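Local coordinates for protein transcriptional regulator (Streptococcus pneumoniae, PDB 2GNP) that probably regulates transcription in response to a sugar or sugar-derived effector, which its Rossmann-like putative sugar-binding domain would sense, at residues Glu18-Glu23 with Lys258-Asp263; Val156-Phe161 with Ser235-Val240; Cys191-Asp196 with Asn205-Thr210; Lys198-Tyr203 with Ala243-His248. One frame throughout, in Å; residues are numbered along the deposited sequence.

The four contacts lie in one Rossmann-like α/β domain, contact 2 nearest its centre. Contact 1 joins helix 5-20 to helix 253-264, near the chain ends, so the other three fall between its segments in sequence. Contact 2 sets helix 234-242 against strand 153-160; its centre is about 13 Å from that of contact 1 and 9 Å from that of contact 4, which holds the loop following the same helix. Both segments of contact 3 fall between those of contact 2, and both contacts reach the same sheet. The segments of contact 4 alternate with those of contacts 2 and 3, and its E201 salt-bridges R193 of contact 3. Parts far apart in sequence are thus tied into one domain.

Contact 1 of 4, residues Glu18-Glu23 with Lys258-Asp263; sequences EKYSLE and KVLEED
The last turn of helix 5-20 meets the C-terminal helix 253-264 here, K19 and Y20 reaching across to V259, L260 and D263. The phenol of Y20 does the polar work: its OH donates to D263 OD1 at 2.6 Å, the two side chains meeting tip to tip. The oxygen is approached on its anti side, 27° out of the carboxylate plane, and ring and carboxylate are turned only 24° apart. L260 CD2 comes to the edge of the same ring, 4.1 Å from Y20 CE1, while V259 CG1 stands 4.0 Å from Y20 OH. K19 has CG anti to the backbone N (chi1 -177°), which sets that atom 3.9 Å above the plane of the Y20 ring, over its centre. Farther out along the lysine, CD touches L260 CD2 at 3.7 Å. L238 of helix 234-242 packs against both Y20 and D263. The second carboxylate oxygen, D263 OD2, is salt-bridged to R242. K19 NZ remains 4.3 Å from D263 OD1, beyond a salt bridge, yet with R242 it would be expected to favour the ionised carboxylate and thereby strengthen the short bond from the largely buried phenol.

Contact 2 of 4, residues Val156-Phe161 with Ser235-Val240; sequences VGIGDF and SSILSV
S236 is where helix 234-242 comes closest to the end of strand 153-160, its CA lying 5.8 Å from D160 CA. Its CB rests on the branch methyl of I158, with CG2 3.5 Å away. Its hydroxyl lies beside the backbone N (chi1 -50°), 3.2 Å from G159 O and 3.4 Å from D160 CA. The main polar partner of this OG is V187 O, with G159 O a second acceptor within reach. I237 follows with a lighter touch, CG1 at 4.2 Å from I158 CD1, and also packs on T255 of the C-terminal helix. S239 turns toward strand 193-195, where it packs on F195 and its OG bonds to D196 O. One turn beyond S236, V240 closes the patch: its CG2 meets I158 CD1 tip to tip at 4.0 Å, and CG1 is almost as near. I158 therefore spans a full helical turn, CG2 on S236 and CD1 on V240. Strand 223-227, helix 234-242 and strand 248-252 form a β-α-β crossover between parallel strands. Packing of the crossover helix on the neighbouring parallel strand 153-160 is characteristic of a Rossmann-like α/β sandwich.

Contact 3 of 4, residues Cys191-Asp196 with Asn205-Thr210; sequences CCRFFD and NLQERT
R193, at the start of strand 193-195, reaches across to Q207 and T210. From CB the chain turns beside its own backbone N (chi1 -64°) and runs extended through CG and CD to NE, which donates to I213 O. A bend at chi4 (-72°) then sets CZ, and the guanidinium presents its edge to Q207 O. NH1 donates to Q207 O at 3.1 Å, nearly straight at 163° and close to the guanidinium plane, and also forms a salt bridge with E201. NH2 bonds to A212 O and, at 2.9 Å, to water 2, which in turn donates to both Q207 O and T210 O. T210 CB lies over one face of the group, 4.1 Å from NH1. Three carbonyls, a carboxylate and a water thus fix the rotation of a buried cation, whose charge would be expected to be balanced chiefly by E201 and the carbonyl dipoles. F194 adds an apolar touch, CD2 to L206 CD2 at 3.8 Å, and stacks edge-to-face with W169. T210 OG1 donates back to L206 O at 2.7 Å, which R209 N reaches from the other face of the carbonyl, and water 1 joins T210 OG1 to C192 O. Q207 NE2 is held by E201. The type I turn Q207-T210 faces a tight β-hairpin, strands 188-190 and 193-195 joined by C191 and C192 with backbone angles close to those of a type I′ turn; of the two, strand 188-190 pairs antiparallel with strand 153-160.

Contact 4 of 4, residues Lys198-Tyr203 with Ala243-His248; sequences KGKEVY and ANLVNH
Two peptide groups, K198-G199 and G199-K200, are the flat surfaces that meet A243 and L245. The CB of A243 lies near the plane of the first, beyond its oxygen, 3.4 Å from K198 O. The same methyl lies obliquely above the plane of the second, 3.6 Å from G199 O, while L245 CD1 lies near the plane of that peptide, past the oxygen at 3.8 Å. G199 takes a positive phi (79°) and has A243 CB just where a β-carbon of its own would point, so the backbones come within 5.0 Å between G199 CA and A243 CA. This close approach occurs at the C-terminal end of helix 234-242, where N244 has left helical angles with a positive phi and completes a Schellman motif. The loop 198-203, which leads from strand 193-195 to helix 204-207, lies against that helix end. K200 starts away from the contact, but its chain curls back and NZ donates to its neighbour G199 O at 2.7 Å, from the side of that peptide on which A243 CB sits. This brings NZ to 4.0 Å from L245 CD2. Behind the contact, L245 packs on I190 of strand 188-190, and N244 ND2 binds Y20 O.

Contact 1 of 4, residues Glu18-Glu23 with Lys258-Asp263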
# COMPACT_ATOMS: atom_id res chain seq x y z
N GLU A 18 8.42 13.44 13.09
CA GLU A 18 9.12 14.69 12.79
C GLU A 18 10.30 14.42 11.81
O GLU A 18 10.57 15.24 10.89
CB GLU A 18 9.57 15.32 14.10
CG GLU A 18 9.96 16.80 13.99
CD GLU A 18 11.33 16.97 13.36
OE1 GLU A 18 11.52 18.03 12.71
OE2 GLU A 18 12.21 16.05 13.51
N LYS A 19 10.95 13.28 11.95
CA LYS A 19 12.14 12.96 11.12
C LYS A 19 11.77 12.91 9.63
O LYS A 19 12.51 13.42 8.79
CB LYS A 19 12.87 11.69 11.58
CG LYS A 19 14.16 11.37 10.79
CD LYS A 19 14.83 10.12 11.31
CE LYS A 19 16.17 9.80 10.66
NZ LYS A 19 17.22 10.80 11.13
N TYR A 20 10.65 12.26 9.33
CA TYR A 20 10.24 12.03 7.94
C TYR A 20 9.10 12.88 7.50
O TYR A 20 8.66 12.79 6.35
CB TYR A 20 9.91 10.55 7.73
CG TYR A 20 11.10 9.68 8.00
CD1 TYR A 20 11.19 8.91 9.17
CD2 TYR A 20 12.17 9.66 7.11
CE1 TYR A 20 12.31 8.11 9.43
CE2 TYR A 20 13.28 8.87 7.33
CZ TYR A 20 13.38 8.08 8.50
OH TYR A 20 14.49 7.29 8.80
N SER A 21 8.61 13.74 8.39
CA SER A 21 7.47 14.59 8.10
C SER A 21 6.22 13.80 7.73
O SER A 21 5.44 14.11 6.80
CB SER A 21 7.82 15.72 7.12
OG SER A 21 6.64 16.34 6.62
N LEU A 22 6.04 12.77 8.56
CA LEU A 22 4.98 11.78 8.40
C LEU A 22 3.86 12.25 9.33
O LEU A 22 4.09 12.46 10.54
CB LEU A 22 5.54 10.41 8.85
CG LEU A 22 4.49 9.33 8.97
CD1 LEU A 22 4.10 8.92 7.53
CD2 LEU A 22 5.03 8.10 9.67
N GLU A 23 2.66 12.42 8.81
CA GLU A 23 1.53 12.92 9.59
C GLU A 23 1.03 12.04 10.75
O GLU A 23 0.76 12.55 11.84
CB GLU A 23 0.40 13.30 8.62
CG GLU A 23 -0.85 13.76 9.27
CD GLU A 23 -1.91 14.29 8.24
OE1 GLU A 23 -1.54 14.96 7.23
OE2 GLU A 23 -3.11 14.04 8.48
N LYS A 258 15.00 -0.75 12.56
CA LYS A 258 15.88 -1.10 11.44
C LYS A 258 15.89 -0.00 10.33
O LYS A 258 16.92 0.23 9.69
CB LYS A 258 15.52 -2.46 10.87
CG LYS A 258 16.03 -3.63 11.77
CD LYS A 258 15.63 -4.98 11.25
CE LYS A 258 15.99 -6.11 12.25
NZ LYS A 258 15.02 -6.15 13.38
N VAL A 259 14.74 0.60 10.07
CA VAL A 259 14.60 1.72 9.13
C VAL A 259 15.54 2.84 9.58
O VAL A 259 16.29 3.40 8.77
CB VAL A 259 13.13 2.21 9.04
CG1 VAL A 259 13.02 3.60 8.38
CG2 VAL A 259 12.29 1.16 8.30
N LEU A 260 15.49 3.16 10.87
CA LEU A 260 16.32 4.23 11.43
C LEU A 260 17.82 3.93 11.29
O LEU A 260 18.61 4.79 10.85
CB LEU A 260 15.92 4.48 12.87
CG LEU A 260 14.57 5.21 13.05
CD1 LEU A 260 14.18 5.16 14.53
CD2 LEU A 260 14.57 6.64 12.53
N GLU A 261 18.17 2.69 11.60
CA GLU A 261 19.52 2.20 11.45
C GLU A 261 20.01 2.30 10.00
O GLU A 261 21.10 2.84 9.75
CB GLU A 261 19.63 0.76 11.91
CG GLU A 261 21.11 0.31 11.92
CD GLU A 261 21.28 -1.15 12.32
OE1 GLU A 261 21.64 -1.98 11.45
OE2 GLU A 261 21.05 -1.46 13.51
N GLU A 262 19.22 1.78 9.07
CA GLU A 262 19.56 1.92 7.66
C GLU A 262 19.69 3.37 7.19
O GLU A 262 20.62 3.72 6.41
CB GLU A 262 18.56 1.16 6.79
CG GLU A 262 19.00 1.07 5.36
CD GLU A 262 18.31 -0.04 4.64
OE1 GLU A 262 18.40 -1.20 5.09
OE2 GLU A 262 17.67 0.26 3.62
N ASP A 263 18.77 4.22 7.63
CA ASP A 263 18.83 5.63 7.25
C ASP A 263 20.14 6.25 7.78
O ASP A 263 20.76 7.06 7.10
CB ASP A 263 17.63 6.39 7.80
CG ASP A 263 17.35 7.71 7.08
OD1 ASP A 263 16.47 8.44 7.58
OD2 ASP A 263 18.00 8.04 6.04

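Contact 2 of 4, residues Val156-Phe161 with Ser235-Val240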
# COMPACT_ATOMS: atom_id res chain seq x y z
N VAL A 156 -3.06 0.80 1.63
CA VAL A 156 -2.07 0.11 0.77
C VAL A 156 -1.10 -0.75 1.62
O VAL A 156 -0.83 -0.47 2.81
CB VAL A 156 -1.24 1.13 -0.06
CG1 VAL A 156 -2.14 2.01 -0.92
CG2 VAL A 156 -0.28 1.96 0.85
N GLY A 157 -0.63 -1.82 1.03
CA GLY A 157 0.55 -2.54 1.55
C GLY A 157 1.79 -1.98 0.83
O GLY A 157 1.69 -1.14 -0.08
N ILE A 158 2.97 -2.46 1.24
CA ILE A 158 4.25 -2.06 0.61
C ILE A 158 4.97 -3.36 0.33
O ILE A 158 5.15 -4.19 1.24
CB ILE A 158 5.11 -1.15 1.54
CG1 ILE A 158 4.42 0.23 1.75
CG2 ILE A 158 6.56 -0.99 0.95
CD1 ILE A 158 5.05 1.09 2.91
N GLY A 159 5.39 -3.54 -0.93
CA GLY A 159 6.14 -4.76 -1.31
C GLY A 159 7.64 -4.51 -1.36
O GLY A 159 8.09 -3.36 -1.48
N ASP A 160 8.42 -5.57 -1.17
CA ASP A 160 9.87 -5.44 -1.24
C ASP A 160 10.33 -6.02 -2.58
O ASP A 160 9.50 -6.54 -3.32
CB ASP A 160 10.57 -6.17 -0.05
CG ASP A 160 10.31 -7.65 -0.02
OD1 ASP A 160 9.67 -8.13 0.95
OD2 ASP A 160 10.71 -8.35 -0.97
N PHE A 161 11.63 -5.95 -2.88
CA PHE A 161 12.10 -6.44 -4.16
C PHE A 161 13.17 -7.49 -3.90
O PHE A 161 14.09 -7.67 -4.71
CB PHE A 161 12.62 -5.29 -5.00
CG PHE A 161 12.63 -5.56 -6.47
CD1 PHE A 161 13.83 -5.55 -7.17
CD2 PHE A 161 11.46 -5.84 -7.15
CE1 PHE A 161 13.83 -5.81 -8.57
CE2 PHE A 161 11.47 -6.10 -8.51
CZ PHE A 161 12.66 -6.06 -9.21
N SER A 235 14.06 -1.52 3.72
CA SER A 235 14.50 -0.59 2.65
C SER A 235 13.29 0.06 1.95
O SER A 235 13.28 1.27 1.70
CB SER A 235 15.38 -1.29 1.63
OG SER A 235 16.61 -1.76 2.27
N SER A 236 12.25 -0.75 1.71
CA SER A 236 11.04 -0.27 1.03
C SER A 236 10.32 0.80 1.86
O SER A 236 9.90 1.87 1.35
CB SER A 236 10.07 -1.40 0.69
OG SER A 236 10.75 -2.45 0.04
N ILE A 237 10.18 0.54 3.15
CA ILE A 237 9.52 1.49 4.02
C ILE A 237 10.33 2.79 4.11
O ILE A 237 9.78 3.89 4.03
CB ILE A 237 9.25 0.85 5.43
CG1 ILE A 237 8.21 -0.32 5.30
CG2 ILE A 237 8.76 1.89 6.39
CD1 ILE A 237 8.14 -1.16 6.55
N LEU A 238 11.65 2.65 4.17
CA LEU A 238 12.47 3.87 4.26
C LEU A 238 12.28 4.72 2.98
O LEU A 238 12.17 5.96 3.04
CB LEU A 238 13.92 3.44 4.43
CG LEU A 238 14.95 4.59 4.45
CD1 LEU A 238 14.65 5.63 5.55
CD2 LEU A 238 16.32 3.96 4.63
N SER A 239 12.16 4.06 1.84
CA SER A 239 11.95 4.76 0.53
C SER A 239 10.64 5.54 0.56
O SER A 239 10.58 6.74 0.24
CB SER A 239 11.87 3.81 -0.64
OG SER A 239 13.09 3.13 -0.87
N VAL A 240 9.60 4.85 0.99
CA VAL A 240 8.25 5.45 1.07
C VAL A 240 8.26 6.65 2.02
O VAL A 240 7.66 7.70 1.73
CB VAL A 240 7.28 4.33 1.54
CG1 VAL A 240 6.00 4.93 1.94
CG2 VAL A 240 7.12 3.29 0.35

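Contact 3 of 4, residues Cys191-Asp196 with Asn205-Thr210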
# COMPACT_ATOMS: atom_id res chain seq x y z
N CYS A 191 1.35 0.30 -4.71
CA CYS A 191 0.37 0.41 -5.78
C CYS A 191 0.91 -0.11 -7.13
O CYS A 191 0.58 0.41 -8.17
CB CYS A 191 -0.13 1.84 -5.96
SG CYS A 191 -1.09 2.36 -4.51
N CYS A 192 1.75 -1.13 -7.04
CA CYS A 192 2.34 -1.80 -8.19
C CYS A 192 3.31 -0.94 -9.00
O CYS A 192 3.59 -1.25 -10.16
CB CYS A 192 1.18 -2.38 -9.06
SG CYS A 192 0.19 -3.60 -8.13
N ARG A 193 3.84 0.10 -8.37
CA ARG A 193 4.89 0.96 -8.94
C ARG A 193 6.16 0.77 -8.18
O ARG A 193 6.15 0.70 -6.95
CB ARG A 193 4.48 2.41 -9.05
CG ARG A 193 3.29 2.51 -10.05
CD ARG A 193 2.79 3.94 -10.05
NE ARG A 193 1.67 4.15 -10.98
CZ ARG A 193 1.80 4.16 -12.30
NH1 ARG A 193 3.02 3.97 -12.86
NH2 ARG A 193 0.72 4.34 -13.10
N PHE A 194 7.25 0.64 -8.94
CA PHE A 194 8.55 0.21 -8.41
C PHE A 194 9.41 1.41 -8.21
O PHE A 194 9.52 2.25 -9.11
CB PHE A 194 9.17 -0.82 -9.38
CG PHE A 194 8.37 -2.12 -9.41
CD1 PHE A 194 8.67 -3.11 -8.48
CD2 PHE A 194 7.29 -2.30 -10.27
CE1 PHE A 194 7.93 -4.27 -8.44
CE2 PHE A 194 6.51 -3.49 -10.20
CZ PHE A 194 6.86 -4.46 -9.29
N PHE A 195 10.06 1.47 -7.05
CA PHE A 195 10.90 2.64 -6.74
C PHE A 195 12.27 2.25 -6.21
O PHE A 195 12.48 1.13 -5.74
CB PHE A 195 10.19 3.55 -5.75
CG PHE A 195 9.65 2.83 -4.54
CD1 PHE A 195 8.28 2.59 -4.40
CD2 PHE A 195 10.52 2.34 -3.56
CE1 PHE A 195 7.76 1.93 -3.24
CE2 PHE A 195 10.03 1.68 -2.44
CZ PHE A 195 8.63 1.46 -2.30
N ASP A 196 13.18 3.23 -6.29
CA ASP A 196 14.51 3.10 -5.75
C ASP A 196 14.62 3.48 -4.27
O ASP A 196 13.61 3.67 -3.57
CB ASP A 196 15.49 3.88 -6.63
CG ASP A 196 15.38 5.40 -6.44
OD1 ASP A 196 14.61 5.89 -5.56
OD2 ASP A 196 16.13 6.12 -7.13
N ASN A 205 9.79 3.01 -18.78
CA ASN A 205 9.11 2.05 -19.65
C ASN A 205 8.02 1.22 -18.95
O ASN A 205 6.91 1.01 -19.49
CB ASN A 205 10.12 1.13 -20.35
CG ASN A 205 9.46 0.20 -21.37
OD1 ASN A 205 8.91 -0.85 -21.03
ND2 ASN A 205 9.54 0.57 -22.65
N LEU A 206 8.32 0.70 -17.78
CA LEU A 206 7.29 -0.08 -17.05
C LEU A 206 6.26 0.89 -16.44
O LEU A 206 5.05 0.59 -16.46
CB LEU A 206 7.96 -0.95 -16.00
CG LEU A 206 7.04 -1.81 -15.11
CD1 LEU A 206 6.24 -2.77 -15.99
CD2 LEU A 206 7.89 -2.54 -14.03
N GLN A 207 6.72 2.02 -15.92
CA GLN A 207 5.84 3.06 -15.32
C GLN A 207 4.69 3.36 -16.28
O GLN A 207 3.52 3.41 -15.88
CB GLN A 207 6.66 4.34 -15.06
CG GLN A 207 5.83 5.52 -14.73
CD GLN A 207 6.66 6.77 -14.62
OE1 GLN A 207 7.23 7.23 -15.60
NE2 GLN A 207 6.71 7.33 -13.41
N GLU A 208 5.03 3.55 -17.55
CA GLU A 208 4.05 3.95 -18.60
C GLU A 208 3.16 2.77 -19.11
O GLU A 208 2.22 2.95 -19.91
CB GLU A 208 4.82 4.69 -19.76
CG GLU A 208 5.54 5.94 -19.25
CD GLU A 208 6.07 6.89 -20.34
OE1 GLU A 208 6.46 6.38 -21.40
OE2 GLU A 208 6.09 8.12 -20.09
N ARG A 209 3.42 1.56 -18.66
CA ARG A 209 2.69 0.39 -19.08
C ARG A 209 1.74 -0.09 -17.95
O ARG A 209 1.07 -1.10 -18.13
CB ARG A 209 3.63 -0.81 -19.39
CG ARG A 209 4.33 -0.79 -20.74
CD ARG A 209 5.62 -1.65 -20.73
NE ARG A 209 5.49 -3.02 -20.22
CZ ARG A 209 6.49 -3.68 -19.67
NH1 ARG A 209 7.66 -3.09 -19.50
NH2 ARG A 209 6.31 -4.93 -19.24
N THR A 210 1.77 0.63 -16.82
CA THR A 210 1.12 0.12 -15.58
C THR A 210 -0.26 0.81 -15.39
O THR A 210 -0.40 2.03 -15.51
CB THR A 210 2.04 0.34 -14.39
OG1 THR A 210 3.26 -0.37 -14.64
CG2 THR A 210 1.39 -0.17 -13.06
O HOH W 1 4.89 -0.72 -12.45
O HOH W 2 0.76 4.43 -16.00

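Contact 4 of 4, residues Lys198-Tyr203 with Ala243-His248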
# COMPACT_ATOMS: atom_id res chain seq x y z
N LYS A 198 15.23 6.08 -2.68
CA LYS A 198 14.75 7.43 -2.35
C LYS A 198 13.25 7.57 -2.67
O LYS A 198 12.68 8.66 -2.56
CB LYS A 198 15.50 8.43 -3.22
CG LYS A 198 16.97 8.64 -2.77
CD LYS A 198 17.57 9.77 -3.66
CE LYS A 198 18.77 10.45 -3.01
NZ LYS A 198 19.74 9.46 -2.46
N GLY A 199 12.64 6.47 -3.09
CA GLY A 199 11.20 6.41 -3.34
C GLY A 199 10.81 7.01 -4.66
O GLY A 199 9.64 7.37 -4.89
N LYS A 200 11.77 7.07 -5.58
CA LYS A 200 11.50 7.50 -6.95
C LYS A 200 11.24 6.34 -7.91
O LYS A 200 11.94 5.34 -7.87
CB LYS A 200 12.66 8.39 -7.43
CG LYS A 200 12.32 9.89 -7.21
CD LYS A 200 11.30 10.17 -6.05
CE LYS A 200 9.80 10.49 -6.49
NZ LYS A 200 8.63 9.53 -6.12
N GLU A 201 10.23 6.51 -8.78
CA GLU A 201 9.86 5.54 -9.80
C GLU A 201 10.78 5.62 -11.03
O GLU A 201 10.52 6.37 -11.98
CB GLU A 201 8.37 5.69 -10.19
CG GLU A 201 7.80 4.47 -10.91
CD GLU A 201 6.34 4.67 -11.33
OE1 GLU A 201 5.84 5.79 -11.09
OE2 GLU A 201 5.76 3.71 -11.88
N VAL A 202 11.84 4.82 -11.03
CA VAL A 202 12.97 5.14 -11.93
C VAL A 202 12.82 4.60 -13.35
O VAL A 202 13.14 5.30 -14.32
CB VAL A 202 14.34 4.83 -11.27
CG1 VAL A 202 14.30 3.43 -10.66
CG2 VAL A 202 15.54 5.10 -12.24
N TYR A 203 12.26 3.39 -13.49
CA TYR A 203 12.14 2.74 -14.79
C TYR A 203 10.86 3.14 -15.58
O TYR A 203 9.77 2.52 -15.48
CB TYR A 203 12.24 1.23 -14.60
CG TYR A 203 12.23 0.42 -15.86
CD1 TYR A 203 11.63 -0.84 -15.89
CD2 TYR A 203 12.85 0.89 -17.03
CE1 TYR A 203 11.61 -1.61 -17.04
CE2 TYR A 203 12.83 0.12 -18.18
CZ TYR A 203 12.20 -1.12 -18.17
OH TYR A 203 12.17 -1.89 -19.29
N ALA A 243 10.22 9.73 0.34
CA ALA A 243 9.48 10.39 -0.76
C ALA A 243 8.10 10.82 -0.31
O ALA A 243 7.30 11.37 -1.10
CB ALA A 243 9.41 9.44 -1.94
N ASN A 244 7.80 10.59 0.98
CA ASN A 244 6.46 10.96 1.53
C ASN A 244 5.34 10.42 0.66
O ASN A 244 4.38 11.14 0.37
CB ASN A 244 6.31 12.47 1.72
CG ASN A 244 7.31 13.02 2.71
OD1 ASN A 244 8.30 13.64 2.33
ND2 ASN A 244 7.06 12.80 3.98
N LEU A 245 5.49 9.18 0.22
CA LEU A 245 4.46 8.54 -0.66
C LEU A 245 3.14 8.27 0.04
O LEU A 245 2.11 8.28 -0.62
CB LEU A 245 4.93 7.28 -1.36
CG LEU A 245 6.22 7.48 -2.19
CD1 LEU A 245 6.67 6.15 -2.88
CD2 LEU A 245 6.01 8.58 -3.29
N VAL A 246 3.17 8.00 1.34
CA VAL A 246 1.97 7.97 2.15
C VAL A 246 2.18 8.85 3.38
O VAL A 246 3.30 9.27 3.70
CB VAL A 246 1.63 6.51 2.63
CG1 VAL A 246 1.49 5.55 1.41
CG2 VAL A 246 2.74 6.07 3.53
N ASN A 247 1.10 9.17 4.05
CA ASN A 247 1.14 10.07 5.23
C ASN A 247 0.75 9.41 6.53
O ASN A 247 0.68 10.09 7.53
CB ASN A 247 0.39 11.39 5.01
CG ASN A 247 -1.04 11.21 4.67
OD1 ASN A 247 -1.68 10.26 5.13
ND2 ASN A 247 -1.56 12.07 3.76
N HIS A 248 0.46 8.10 6.50
CA HIS A 248 0.13 7.36 7.72
C HIS A 248 0.66 5.95 7.62
O HIS A 248 0.34 5.22 6.66
CB HIS A 248 -1.38 7.32 7.87
CG HIS A 248 -1.86 6.85 9.23
ND1 HIS A 248 -3.12 7.18 9.71
CD2 HIS A 248 -1.28 6.08 10.18
CE1 HIS A 248 -3.29 6.63 10.91
NE2 HIS A 248 -2.19 5.97 11.23